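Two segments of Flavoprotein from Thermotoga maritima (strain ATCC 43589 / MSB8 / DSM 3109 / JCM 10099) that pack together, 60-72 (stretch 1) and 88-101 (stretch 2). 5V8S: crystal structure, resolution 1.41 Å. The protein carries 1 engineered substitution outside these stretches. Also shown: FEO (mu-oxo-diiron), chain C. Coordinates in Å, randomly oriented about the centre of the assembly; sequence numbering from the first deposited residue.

Stretch 1, residues 60-72: NGANVLIDGWKGN
Stretch 2, residues 88-101: KEITHIIVNHTEPD

Parallel strands bond in a staggered ladder, in which one residue reaches both ahead and behind, and this flavoprotein pair illustrates how side chains extend such a ladder. The strand through Val-64 to Ile-66 and the strand through His-92 and Ile-93 run parallel, their axes 25° apart and 4.6 Å at closest approach. Val-64 pairs with His-92, Leu-65 with Ile-93 and Ile-66 with Ile-94, at CA-CA separations of 4.7, 4.7 and 4.8 Å. Extended backbones (phi/psi -91/135 at Leu-65, -129/123 at Ile-93) let Leu-65 N donate to His-92 O (2.9 Å) while Leu-65 O accepts from Ile-94 N (2.8 Å). The ladder continues from Asp-67 N to Ile-94 O (3.0 Å), and at its start Asn-63 O receives both Thr-91 N (3.0 Å) and His-92 N (3.2 Å).

Side chains alternate. Val-64, Ile-66, His-92 and Ile-94 share one face, where Val-64 (t) brings CG1 within 3.8 Å of CD1 of Ile-94 (mt). Leu-65 (tp) and Ile-93 (mt) occupy the other, with Leu-65 CB 4.2 Å from Ile-93 CG1.

Polar side chains secure both ends. Asn-63 (m, chi2 -56°) donates ND2 to Glu-89 O (2.8 Å), and its backbone N donates to OG1 of Thr-91 (p) at 2.9 Å. Beyond the strand, Asp-67 turns at phi/psi 67/-167; its m rotamer presents OD1 to Asn-96 N and OD2 to Asn-96 ND2, both at 3.1 Å, a two-pronged clasp. Water 1 donates to Asp-67 OD1 (2.7 Å) and His-97 O (2.8 Å).

Farther on, Lys-70 CA approaches Pro-100 O at 3.4 Å in a nearly linear CA-H...O contact. Stretch 2 meanwhile supplies three of the diiron ligands: His-97 NE2 (2.2 Å) and Glu-99 OE1 (2.1 Å) bind FE1, and Asp-101 OD2 (2.2 Å) binds FE2.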

# COMPACT_ATOMS: atom_id res chain seq x y z
N ASN A 60 -14.60 17.84 45.53
CA ASN A 60 -14.58 17.75 46.98
C ASN A 60 -14.66 16.27 47.34
O ASN A 60 -15.71 15.64 47.21
CB ASN A 60 -15.76 18.53 47.57
CG ASN A 60 -15.86 18.39 49.07
OD1 ASN A 60 -14.96 17.90 49.74
ND2 ASN A 60 -16.99 18.83 49.60
N GLY A 61 -13.53 15.70 47.75
CA GLY A 61 -13.47 14.32 48.16
C GLY A 61 -13.03 13.35 47.08
O GLY A 61 -12.97 12.15 47.34
N ALA A 62 -12.70 13.83 45.88
CA ALA A 62 -12.32 12.92 44.82
C ALA A 62 -11.46 13.67 43.82
O ALA A 62 -11.59 14.87 43.64
CB ALA A 62 -13.56 12.37 44.09
N ASN A 63 -10.55 12.93 43.18
CA ASN A 63 -9.81 13.42 42.03
C ASN A 63 -9.92 12.36 40.96
O ASN A 63 -9.49 11.22 41.16
CB ASN A 63 -8.33 13.70 42.35
CG ASN A 63 -8.13 14.90 43.26
OD1 ASN A 63 -8.58 16.01 42.96
ND2 ASN A 63 -7.46 14.68 44.38
N VAL A 64 -10.52 12.73 39.83
CA VAL A 64 -10.94 11.78 38.80
C VAL A 64 -10.10 12.01 37.55
O VAL A 64 -10.22 13.05 36.90
CB VAL A 64 -12.43 11.91 38.48
CG1 VAL A 64 -12.87 10.84 37.47
CG2 VAL A 64 -13.27 11.86 39.76
N LEU A 65 -9.27 11.03 37.20
CA LEU A 65 -8.51 11.05 35.95
C LEU A 65 -9.34 10.36 34.87
O LEU A 65 -9.92 9.30 35.12
CB LEU A 65 -7.19 10.31 36.12
CG LEU A 65 -6.35 10.14 34.86
CD1 LEU A 65 -5.86 11.49 34.36
CD2 LEU A 65 -5.20 9.20 35.17
N ILE A 66 -9.40 10.97 33.69
CA ILE A 66 -10.21 10.45 32.59
C ILE A 66 -9.29 10.22 31.41
O ILE A 66 -8.73 11.17 30.85
CB ILE A 66 -11.40 11.37 32.25
CG1 ILE A 66 -12.26 11.54 33.51
CG2 ILE A 66 -12.22 10.78 31.08
CD1 ILE A 66 -13.50 12.37 33.30
N ASP A 67 -9.10 8.95 31.06
CA ASP A 67 -8.26 8.51 29.95
C ASP A 67 -6.78 8.81 30.21
O ASP A 67 -6.40 9.08 31.36
CB ASP A 67 -8.83 9.06 28.63
CG ASP A 67 -10.26 8.52 28.35
OD1 ASP A 67 -10.56 7.34 28.70
OD2 ASP A 67 -11.09 9.27 27.80
N GLY A 68 -5.93 8.71 29.20
CA GLY A 68 -4.50 8.80 29.39
C GLY A 68 -3.80 9.08 28.07
O GLY A 68 -4.40 9.59 27.12
N TRP A 69 -2.52 8.71 28.00
CA TRP A 69 -1.69 8.93 26.83
C TRP A 69 -1.09 7.61 26.34
O TRP A 69 -1.05 6.61 27.07
CB TRP A 69 -0.51 9.87 27.11
CG TRP A 69 -0.85 11.31 27.40
CD1 TRP A 69 -2.07 11.90 27.33
CD2 TRP A 69 0.07 12.33 27.79
NE1 TRP A 69 -1.97 13.22 27.68
CE2 TRP A 69 -0.67 13.51 27.97
CE3 TRP A 69 1.45 12.35 28.02
CZ2 TRP A 69 -0.08 14.70 28.37
CZ3 TRP A 69 2.03 13.53 28.43
CH2 TRP A 69 1.27 14.70 28.58
N LYS A 70 -0.61 7.61 25.10
CA LYS A 70 0.02 6.43 24.53
C LYS A 70 1.25 6.05 25.36
O LYS A 70 1.91 6.90 25.96
CB LYS A 70 0.43 6.75 23.09
CG LYS A 70 0.84 5.55 22.27
CD LYS A 70 0.90 5.97 20.78
CE LYS A 70 1.53 4.95 19.86
NZ LYS A 70 2.97 5.19 19.81
N GLY A 71 1.56 4.75 25.36
CA GLY A 71 2.53 4.20 26.30
C GLY A 71 3.94 4.74 26.16
O GLY A 71 4.67 4.81 27.14
N ASN A 72 4.36 5.08 24.93
CA ASN A 72 5.70 5.64 24.76
C ASN A 72 5.85 7.01 25.42
O ASN A 72 6.98 7.50 25.53
CB ASN A 72 6.13 5.67 23.28
CG ASN A 72 5.14 6.41 22.39
OD1 ASN A 72 3.94 6.29 22.54
ND2 ASN A 72 5.67 7.16 21.43
N LYS A 88 -0.89 10.55 44.34
CA LYS A 88 -1.37 9.79 45.48
C LYS A 88 -2.77 10.22 45.91
O LYS A 88 -3.45 9.47 46.62
CB LYS A 88 -0.40 9.95 46.64
CG LYS A 88 0.93 9.30 46.39
CD LYS A 88 1.79 9.30 47.65
CE LYS A 88 2.21 10.72 48.02
NZ LYS A 88 3.14 10.73 49.17
N GLU A 89 -3.21 11.41 45.51
CA GLU A 89 -4.54 11.91 45.82
C GLU A 89 -5.56 11.57 44.74
O GLU A 89 -6.71 11.99 44.85
CB GLU A 89 -4.50 13.43 46.00
CG GLU A 89 -3.42 13.94 46.96
CD GLU A 89 -3.87 13.99 48.40
OE1 GLU A 89 -5.09 13.94 48.66
OE2 GLU A 89 -2.99 14.09 49.29
N ILE A 90 -5.17 10.84 43.70
CA ILE A 90 -6.14 10.37 42.73
C ILE A 90 -6.97 9.24 43.34
O ILE A 90 -6.43 8.31 43.94
CB ILE A 90 -5.45 9.94 41.42
CG1 ILE A 90 -4.88 11.19 40.72
CG2 ILE A 90 -6.44 9.21 40.51
CD1 ILE A 90 -3.99 10.86 39.55
N THR A 91 -8.28 9.31 43.13
CA THR A 91 -9.22 8.36 43.70
C THR A 91 -9.95 7.53 42.66
O THR A 91 -10.39 6.42 42.97
CB THR A 91 -10.28 9.08 44.56
OG1 THR A 91 -10.93 10.08 43.78
CG2 THR A 91 -9.65 9.73 45.82
N HIS A 92 -10.08 8.04 41.43
CA HIS A 92 -10.84 7.39 40.37
C HIS A 92 -10.11 7.55 39.06
O HIS A 92 -9.50 8.59 38.81
CB HIS A 92 -12.21 8.04 40.22
CG HIS A 92 -13.10 7.86 41.39
ND1 HIS A 92 -12.93 8.56 42.57
CD2 HIS A 92 -14.18 7.05 41.58
CE1 HIS A 92 -13.86 8.18 43.43
NE2 HIS A 92 -14.62 7.27 42.86
N ILE A 93 -10.18 6.51 38.22
CA ILE A 93 -9.76 6.60 36.82
C ILE A 93 -10.90 6.06 35.96
O ILE A 93 -11.33 4.91 36.13
CB ILE A 93 -8.46 5.82 36.55
CG1 ILE A 93 -7.32 6.34 37.43
CG2 ILE A 93 -8.08 5.96 35.07
CD1 ILE A 93 -6.05 5.53 37.38
N ILE A 94 -11.37 6.88 35.02
CA ILE A 94 -12.41 6.48 34.08
C ILE A 94 -11.76 6.15 32.75
O ILE A 94 -10.99 6.95 32.20
CB ILE A 94 -13.47 7.59 33.90
CG1 ILE A 94 -14.21 7.82 35.23
CG2 ILE A 94 -14.46 7.20 32.79
CD1 ILE A 94 -15.25 8.96 35.18
N VAL A 95 -12.04 4.96 32.25
CA VAL A 95 -11.49 4.47 30.99
C VAL A 95 -12.66 4.33 30.02
O VAL A 95 -13.39 3.34 30.03
CB VAL A 95 -10.75 3.14 31.19
CG1 VAL A 95 -10.18 2.64 29.87
CG2 VAL A 95 -9.64 3.33 32.21
N ASN A 96 -12.84 5.34 29.16
CA ASN A 96 -13.92 5.31 28.19
C ASN A 96 -13.67 4.29 27.08
O ASN A 96 -14.62 3.84 26.44
CB ASN A 96 -14.07 6.70 27.56
CG ASN A 96 -14.69 7.72 28.51
OD1 ASN A 96 -15.76 7.49 29.07
ND2 ASN A 96 -14.01 8.86 28.69
N HIS A 97 -12.40 3.93 26.84
CA HIS A 97 -11.97 3.11 25.71
C HIS A 97 -10.56 2.68 26.04
O HIS A 97 -9.77 3.49 26.54
CB HIS A 97 -12.04 4.00 24.45
CG HIS A 97 -11.50 3.41 23.17
ND1 HIS A 97 -11.85 2.18 22.65
CD2 HIS A 97 -10.72 3.99 22.23
CE1 HIS A 97 -11.26 2.01 21.48
NE2 HIS A 97 -10.58 3.10 21.20
N THR A 98 -10.25 1.41 25.80
CA THR A 98 -9.03 0.81 26.31
C THR A 98 -7.90 0.75 25.29
O THR A 98 -6.84 0.21 25.62
CB THR A 98 -9.31 -0.61 26.79
OG1 THR A 98 -9.70 -1.43 25.68
CG2 THR A 98 -10.41 -0.62 27.86
N GLU A 99 -8.09 1.25 24.08
CA GLU A 99 -7.04 1.11 23.08
C GLU A 99 -5.77 1.80 23.59
O GLU A 99 -5.84 2.85 24.23
CB GLU A 99 -7.48 1.74 21.76
CG GLU A 99 -6.52 1.51 20.61
CD GLU A 99 -7.05 1.99 19.29
OE1 GLU A 99 -8.24 2.30 19.18
OE2 GLU A 99 -6.25 2.03 18.32
N PRO A 100 -4.58 1.24 23.33
CA PRO A 100 -3.38 1.78 23.99
C PRO A 100 -2.96 3.19 23.61
O PRO A 100 -2.08 3.72 24.29
CB PRO A 100 -2.30 0.75 23.65
CG PRO A 100 -3.05 -0.51 23.53
CD PRO A 100 -4.35 -0.15 22.88
N ASP A 101 -3.51 3.81 22.56
CA ASP A 101 -3.20 5.22 22.36
C ASP A 101 -3.79 6.10 23.45
O ASP A 101 -3.27 7.18 23.73
CB ASP A 101 -3.68 5.72 21.00
CG ASP A 101 -5.18 5.56 20.78
OD1 ASP A 101 -5.72 4.47 21.04
OD2 ASP A 101 -5.83 6.53 20.34
FE1 FEO C . -9.50 3.97 19.44
FE2 FEO C . -7.98 6.90 20.30
O FEO C . -8.24 5.04 20.34
O HOH W 1 -8.70 5.35 28.41
O HOH W 2 0.62 2.44 24.07
O HOH W 3 -8.49 4.86 17.70
O HOH W 4 -8.12 6.77 18.03